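Local coordinates for protein CD180 antigen (Mus musculus, PDB 3T6Q) that may cooperate with MD-1 and TLR4 in the innate immune response of B cells to bacterial lipopolysaccharide, leading to NF-kappa-B activation, at residues E26-L38 with Q49-F61. Numbering follows the deposited sequence. Where two conformers were deposited one is given.
Sequences EIPGTLPNSTECL and QNTTFSRLINLTF. With NAG (2-acetamido-2-deoxy-beta-D-glucopyranose), chain R; NAG (2-acetamido-2-deoxy-beta-D-glucopyranose), chain Q.
Leu-56 fills the apolar centre between the two segments. Its CD1 meets Ile-27 CG2 at 3.8 Å and touches CD2 of Leu-38, whose side chain crosses it at about a right angle. Leu-59 CD2 packs on Leu-38 CB, and its side chain lies beside that of Thr-35, pointing the same way. The other branch of Leu-56, CD2, lies against one face of the Arg-55 guanidinium, 3.8 Å above its plane. Arg-55 leaves the backbone with CG between N and the carbonyl carbon (chi1 75°), then runs extended as far as NE, and this carries the flat end into the type I turn 28-31. There NH1 (2.8 Å) and NH2 (2.7 Å) both grip Leu-31 O in the guanidinium plane, both bonds bent as two donors converge on one oxygen. NH2 also donates to Asn-33 OD1 at 2.8 Å, with the amide turned 59° from the guanidinium, while NE reaches Ile-27 O through a water. The ND2 of Asn-33 bears an N-acetylglucosamine, and the bond to OD1 probably limits the amide's rotation. Farther along, Glu-36 O accepts from Phe-61 N, and Leu-38 N donates to Phe-61 O at 3.0 Å; flanking Cys-37, they make its parallel bridge with Phe-61. Thr-60 N adds a second bond to Glu-36 O. At the polar edge, waters link the Glu-36 carboxylate to Asn-58 ND2 and Thr-60 OG1. Parallel strands, here 37-39 and 61-63, above an apolar core of mostly leucines from successive turns are characteristic of a leucine-rich-repeat solenoid; this contact joins its N-terminal cap region to the first repeats.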
loop_
_atom_site.group_PDB
_atom_site.type_symbol
_atom_site.label_atom_id
_atom_site.label_comp_id
_atom_site.label_asym_id
_atom_site.label_seq_id
_atom_site.Cartn_x
_atom_site.Cartn_y
_atom_site.Cartn_z
ATOM N N GLU A 26 -23.227 -12.146 4.206
ATOM C CA GLU A 26 -23.395 -13.344 3.374
ATOM C C GLU A 26 -24.311 -12.982 2.225
ATOM O O GLU A 26 -24.999 -11.962 2.270
ATOM C CB GLU A 26 -24.024 -14.484 4.193
ATOM C CG GLU A 26 -25.397 -14.136 4.749
ATOM C CD GLU A 26 -25.988 -15.234 5.634
ATOM O OE1 GLU A 26 -27.230 -15.389 5.631
ATOM O OE2 GLU A 26 -25.223 -15.946 6.331
ATOM N N ILE A 27 -24.366 -13.830 1.210
ATOM C CA ILE A 27 -25.292 -13.587 0.106
ATOM C C ILE A 27 -26.726 -13.813 0.584
ATOM O O ILE A 27 -27.004 -14.842 1.176
ATOM C CB ILE A 27 -24.960 -14.511 -1.076
ATOM C CG1 ILE A 27 -23.675 -14.038 -1.717
ATOM C CG2 ILE A 27 -26.084 -14.524 -2.110
ATOM C CD1 ILE A 27 -23.032 -15.111 -2.543
ATOM N N PRO A 28 -27.633 -12.850 0.351
ATOM C CA PRO A 28 -28.980 -13.026 0.884
ATOM C C PRO A 28 -29.689 -14.254 0.311
ATOM O O PRO A 28 -29.549 -14.580 -0.879
ATOM C CB PRO A 28 -29.687 -11.747 0.458
ATOM C CG PRO A 28 -28.587 -10.734 0.434
ATOM C CD PRO A 28 -27.430 -11.480 -0.150
ATOM N N GLY A 29 -30.427 -14.948 1.170
ATOM C CA GLY A 29 -31.126 -16.156 0.752
ATOM C C GLY A 29 -32.197 -15.853 -0.275
ATOM O O GLY A 29 -32.553 -16.715 -1.059
ATOM N N THR A 30 -32.696 -14.621 -0.287
ATOM C CA THR A 30 -33.712 -14.220 -1.259
ATOM C C THR A 30 -33.218 -13.976 -2.696
ATOM O O THR A 30 -34.040 -13.721 -3.576
ATOM C CB THR A 30 -34.479 -12.958 -0.801
ATOM O OG1 THR A 30 -33.556 -11.888 -0.570
ATOM C CG2 THR A 30 -35.272 -13.229 0.478
ATOM N N LEU A 31 -31.907 -14.025 -2.950
ATOM C CA LEU A 31 -31.402 -13.822 -4.337
ATOM C C LEU A 31 -31.560 -15.100 -5.112
ATOM O O LEU A 31 -31.085 -16.148 -4.655
ATOM C CB LEU A 31 -29.917 -13.404 -4.393
ATOM C CG LEU A 31 -29.423 -12.079 -3.796
ATOM C CD1 LEU A 31 -27.898 -12.024 -3.919
ATOM C CD2 LEU A 31 -30.064 -10.864 -4.454
ATOM N N PRO A 32 -32.192 -15.027 -6.297
ATOM C CA PRO A 32 -32.468 -16.237 -7.082
ATOM C C PRO A 32 -31.211 -16.936 -7.587
ATOM O O PRO A 32 -30.173 -16.296 -7.808
ATOM C CB PRO A 32 -33.310 -15.708 -8.258
ATOM C CG PRO A 32 -32.910 -14.271 -8.381
ATOM C CD PRO A 32 -32.725 -13.821 -6.960
ATOM N N ASN A 33 -31.316 -18.247 -7.765
ATOM C CA ASN A 33 -30.223 -19.083 -8.260
ATOM C C ASN A 33 -29.807 -18.722 -9.679
ATOM O O ASN A 33 -28.711 -19.070 -10.135
ATOM C CB ASN A 33 -30.637 -20.554 -8.212
ATOM C CG ASN A 33 -30.670 -21.110 -6.796
ATOM O OD1 ASN A 33 -30.019 -20.578 -5.882
ATOM N ND2 ASN A 33 -31.431 -22.196 -6.613
ATOM N N SER A 34 -30.707 -18.030 -10.363
ATOM C CA SER A 34 -30.503 -17.599 -11.729
ATOM C C SER A 34 -29.746 -16.259 -11.856
ATOM O O SER A 34 -29.447 -15.847 -12.966
ATOM C CB SER A 34 -31.860 -17.427 -12.390
ATOM O OG SER A 34 -32.586 -16.475 -11.650
ATOM N N THR A 35 -29.475 -15.576 -10.738
ATOM C CA THR A 35 -28.721 -14.294 -10.773
ATOM C C THR A 35 -27.464 -14.413 -11.629
ATOM O O THR A 35 -26.658 -15.336 -11.454
ATOM C CB THR A 35 -28.313 -13.843 -9.362
ATOM O OG1 THR A 35 -29.486 -13.743 -8.553
ATOM C CG2 THR A 35 -27.591 -12.457 -9.420
ATOM N N GLU A 36 -27.318 -13.500 -12.582
ATOM C CA GLU A 36 -26.120 -13.441 -13.417
ATOM C C GLU A 36 -25.193 -12.257 -13.112
ATOM O O GLU A 36 -23.982 -12.372 -13.265
ATOM C CB GLU A 36 -26.529 -13.396 -14.875
ATOM C CG GLU A 36 -27.180 -14.693 -15.322
ATOM C CD GLU A 36 -27.721 -14.647 -16.728
ATOM O OE1 GLU A 36 -27.557 -13.614 -17.418
ATOM O OE2 GLU A 36 -28.308 -15.673 -17.138
ATOM N N CYS A 37 -25.756 -11.143 -12.662
ATOM C CA CYS A 37 -24.951 -9.932 -12.395
ATOM C C CYS A 37 -25.214 -9.419 -10.986
ATOM O O CYS A 37 -26.287 -8.891 -10.706
ATOM C CB CYS A 37 -25.226 -8.840 -13.439
ATOM S SG CYS A 37 -25.026 -9.365 -15.159
ATOM N N LEU A 38 -24.218 -9.587 -10.110
ATOM C CA LEU A 38 -24.330 -9.256 -8.696
ATOM C C LEU A 38 -23.350 -8.114 -8.322
ATOM O O LEU A 38 -22.127 -8.271 -8.410
ATOM C CB LEU A 38 -24.051 -10.501 -7.830
ATOM C CG LEU A 38 -24.417 -10.268 -6.340
ATOM C CD1 LEU A 38 -25.854 -9.796 -6.183
ATOM C CD2 LEU A 38 -24.138 -11.474 -5.458
ATOM N N GLN A 49 -14.980 -18.122 1.068
ATOM C CA GLN A 49 -14.518 -19.510 1.083
ATOM C C GLN A 49 -15.526 -20.334 0.232
ATOM O O GLN A 49 -16.455 -19.765 -0.337
ATOM C CB GLN A 49 -14.447 -20.020 2.546
ATOM C CG GLN A 49 -15.780 -20.003 3.309
ATOM C CD GLN A 49 -15.976 -18.752 4.123
ATOM O OE1 GLN A 49 -15.011 -18.112 4.551
ATOM N NE2 GLN A 49 -17.222 -18.387 4.344
ATOM N N ASN A 50 -15.344 -21.652 0.175
ATOM C CA ASN A 50 -16.109 -22.526 -0.732
ATOM C C ASN A 50 -17.602 -22.451 -0.579
ATOM O O ASN A 50 -18.324 -22.649 -1.549
ATOM C CB ASN A 50 -15.615 -23.980 -0.651
ATOM C CG ASN A 50 -15.978 -24.657 0.676
ATOM O OD1 ASN A 50 -15.955 -24.038 1.740
ATOM N ND2 ASN A 50 -16.333 -25.941 0.602
ATOM N N THR A 51 -18.083 -22.076 0.603
ATOM C CA THR A 51 -19.519 -21.969 0.849
ATOM C C THR A 51 -20.153 -20.595 0.544
ATOM O O THR A 51 -21.389 -20.443 0.553
ATOM C CB THR A 51 -19.828 -22.296 2.317
ATOM O OG1 THR A 51 -18.944 -21.526 3.136
ATOM C CG2 THR A 51 -19.582 -23.792 2.603
ATOM N N THR A 52 -19.333 -19.582 0.306
ATOM C CA THR A 52 -19.866 -18.221 0.219
ATOM C C THR A 52 -20.783 -18.012 -0.990
ATOM O O THR A 52 -21.859 -17.396 -0.877
ATOM C CB THR A 52 -18.709 -17.206 0.147
ATOM O OG1 THR A 52 -17.820 -17.449 1.253
ATOM C CG2 THR A 52 -19.273 -15.778 0.165
ATOM N N PHE A 53 -20.365 -18.526 -2.149
ATOM C CA PHE A 53 -21.074 -18.214 -3.414
ATOM C C PHE A 53 -21.660 -19.472 -4.103
ATOM O O PHE A 53 -22.192 -19.381 -5.219
ATOM C CB PHE A 53 -20.100 -17.503 -4.400
ATOM C CG PHE A 53 -19.478 -16.210 -3.856
ATOM C CD1 PHE A 53 -18.105 -16.140 -3.607
ATOM C CD2 PHE A 53 -20.252 -15.077 -3.615
ATOM C CE1 PHE A 53 -17.536 -14.979 -3.100
ATOM C CE2 PHE A 53 -19.679 -13.885 -3.096
ATOM C CZ PHE A 53 -18.328 -13.846 -2.847
ATOM N N SER A 54 -21.533 -20.641 -3.469
ATOM C CA SER A 54 -21.712 -21.915 -4.199
ATOM C C SER A 54 -23.086 -22.126 -4.854
ATOM O O SER A 54 -23.168 -22.843 -5.844
ATOM C CB SER A 54 -21.310 -23.138 -3.349
ATOM O OG SER A 54 -22.086 -23.169 -2.177
ATOM N N ARG A 55 -24.148 -21.484 -4.369
ATOM C CA ARG A 55 -25.429 -21.671 -5.054
ATOM C C ARG A 55 -25.661 -20.777 -6.295
ATOM O O ARG A 55 -26.537 -21.069 -7.112
ATOM C CB ARG A 55 -26.596 -21.613 -4.068
ATOM C CG ARG A 55 -26.932 -20.233 -3.604
ATOM C CD ARG A 55 -28.192 -20.288 -2.781
ATOM N NE ARG A 55 -28.528 -18.967 -2.299
ATOM C CZ ARG A 55 -29.279 -18.106 -2.963
ATOM N NH1 ARG A 55 -29.524 -16.917 -2.438
ATOM N NH2 ARG A 55 -29.782 -18.440 -4.144
ATOM N N LEU A 56 -24.855 -19.712 -6.453
ATOM C CA LEU A 56 -24.995 -18.760 -7.570
ATOM C C LEU A 56 -24.194 -19.248 -8.796
ATOM O O LEU A 56 -23.136 -18.695 -9.183
ATOM C CB LEU A 56 -24.597 -17.329 -7.129
ATOM C CG LEU A 56 -25.409 -16.794 -5.956
ATOM C CD1 LEU A 56 -25.036 -15.342 -5.632
ATOM C CD2 LEU A 56 -26.926 -16.914 -6.175
ATOM N N ILE A 57 -24.711 -20.310 -9.414
ATOM C CA ILE A 57 -23.970 -21.027 -10.437
ATOM C C ILE A 57 -23.913 -20.253 -11.772
ATOM O O ILE A 57 -23.055 -20.526 -12.614
ATOM C CB ILE A 57 -24.586 -22.432 -10.698
ATOM C CG1 ILE A 57 -26.073 -22.299 -11.041
ATOM C CG2 ILE A 57 -24.331 -23.367 -9.500
ATOM C CD1 ILE A 57 -26.693 -23.598 -11.534
ATOM N N ASN A 58 -24.850 -19.328 -11.955
ATOM C CA ASN A 58 -24.980 -18.617 -13.222
ATOM C C ASN A 58 -24.342 -17.204 -13.253
ATOM O O ASN A 58 -24.587 -16.456 -14.202
ATOM C CB ASN A 58 -26.457 -18.511 -13.595
ATOM C CG ASN A 58 -26.976 -19.754 -14.341
ATOM O OD1 ASN A 58 -26.290 -20.750 -14.496
ATOM N ND2 ASN A 58 -28.183 -19.646 -14.855
ATOM N N LEU A 59 -23.554 -16.836 -12.232
ATOM C CA LEU A 59 -22.916 -15.501 -12.195
ATOM C C LEU A 59 -22.013 -15.323 -13.401
ATOM O O LEU A 59 -21.174 -16.205 -13.697
ATOM C CB LEU A 59 -22.088 -15.305 -10.914
ATOM C CG LEU A 59 -22.854 -15.147 -9.594
ATOM C CD1 LEU A 59 -21.912 -15.014 -8.400
ATOM C CD2 LEU A 59 -23.862 -13.997 -9.671
ATOM N N THR A 60 -22.193 -14.212 -14.121
ATOM C CA THR A 60 -21.197 -13.826 -15.136
ATOM C C THR A 60 -20.384 -12.569 -14.707
ATOM O O THR A 60 -19.302 -12.321 -15.220
ATOM C CB THR A 60 -21.871 -13.561 -16.511
ATOM O OG1 THR A 60 -22.728 -12.428 -16.402
ATOM C CG2 THR A 60 -22.753 -14.785 -16.936
ATOM N N PHE A 61 -20.930 -11.804 -13.774
ATOM C CA PHE A 61 -20.336 -10.541 -13.275
ATOM C C PHE A 61 -20.490 -10.543 -11.749
ATOM O O PHE A 61 -21.599 -10.626 -11.241
ATOM C CB PHE A 61 -21.095 -9.309 -13.868
ATOM C CG PHE A 61 -20.569 -7.952 -13.380
ATOM C CD1 PHE A 61 -21.068 -7.373 -12.208
ATOM C CD2 PHE A 61 -19.553 -7.292 -14.070
ATOM C CE1 PHE A 61 -20.592 -6.153 -11.748
ATOM C CE2 PHE A 61 -19.058 -6.071 -13.611
ATOM C CZ PHE A 61 -19.582 -5.509 -12.450
HETATM C C1 NAG R . -16.689 -26.731 1.760
HETATM C C2 NAG R . -17.771 -27.780 1.441
HETATM C C3 NAG R . -17.898 -28.788 2.605
HETATM C C4 NAG R . -16.553 -29.250 3.188
HETATM C C5 NAG R . -15.733 -28.003 3.500
HETATM C C6 NAG R . -14.392 -28.241 4.181
HETATM C C7 NAG R . -19.368 -26.852 -0.214
HETATM C C8 NAG R . -20.683 -26.199 -0.488
HETATM N N2 NAG R . -19.041 -27.152 1.064
HETATM O O3 NAG R . -18.541 -29.937 2.122
HETATM O O4 NAG R . -16.758 -30.059 4.333
HETATM O O5 NAG R . -15.511 -27.353 2.270
HETATM O O6 NAG R . -13.535 -28.863 3.270
HETATM O O7 NAG R . -18.653 -27.090 -1.190
HETATM C C1 NAG Q . -31.594 -22.910 -5.366
HETATM C C2 NAG Q . -32.679 -23.884 -5.861
HETATM C C3 NAG Q . -32.716 -25.257 -5.179
HETATM C C4 NAG Q . -31.378 -25.730 -4.606
HETATM C C5 NAG Q . -30.542 -24.564 -4.080
HETATM C C6 NAG Q . -29.155 -24.995 -3.616
HETATM C C7 NAG Q . -34.823 -23.191 -6.774
HETATM C C8 NAG Q . -36.155 -22.545 -6.504
HETATM N N2 NAG Q . -33.993 -23.281 -5.730
HETATM O O3 NAG Q . -33.183 -26.201 -6.126
HETATM O O4 NAG Q . -31.620 -26.638 -3.559
HETATM O O5 NAG Q . -30.405 -23.629 -5.127
HETATM O O6 NAG Q . -28.313 -25.149 -4.735
HETATM O O7 NAG Q . -34.532 -23.598 -7.904
HETATM O O HOH W 1 -22.907 -16.152 1.454
HETATM O O HOH W 2 -27.276 -17.456 -0.203
HETATM O O HOH W 3 -26.485 -17.676 -10.088
HETATM O O HOH W 4 -29.248 -17.336 -15.208
HETATM O O HOH W 5 -24.845 -12.513 -18.146
#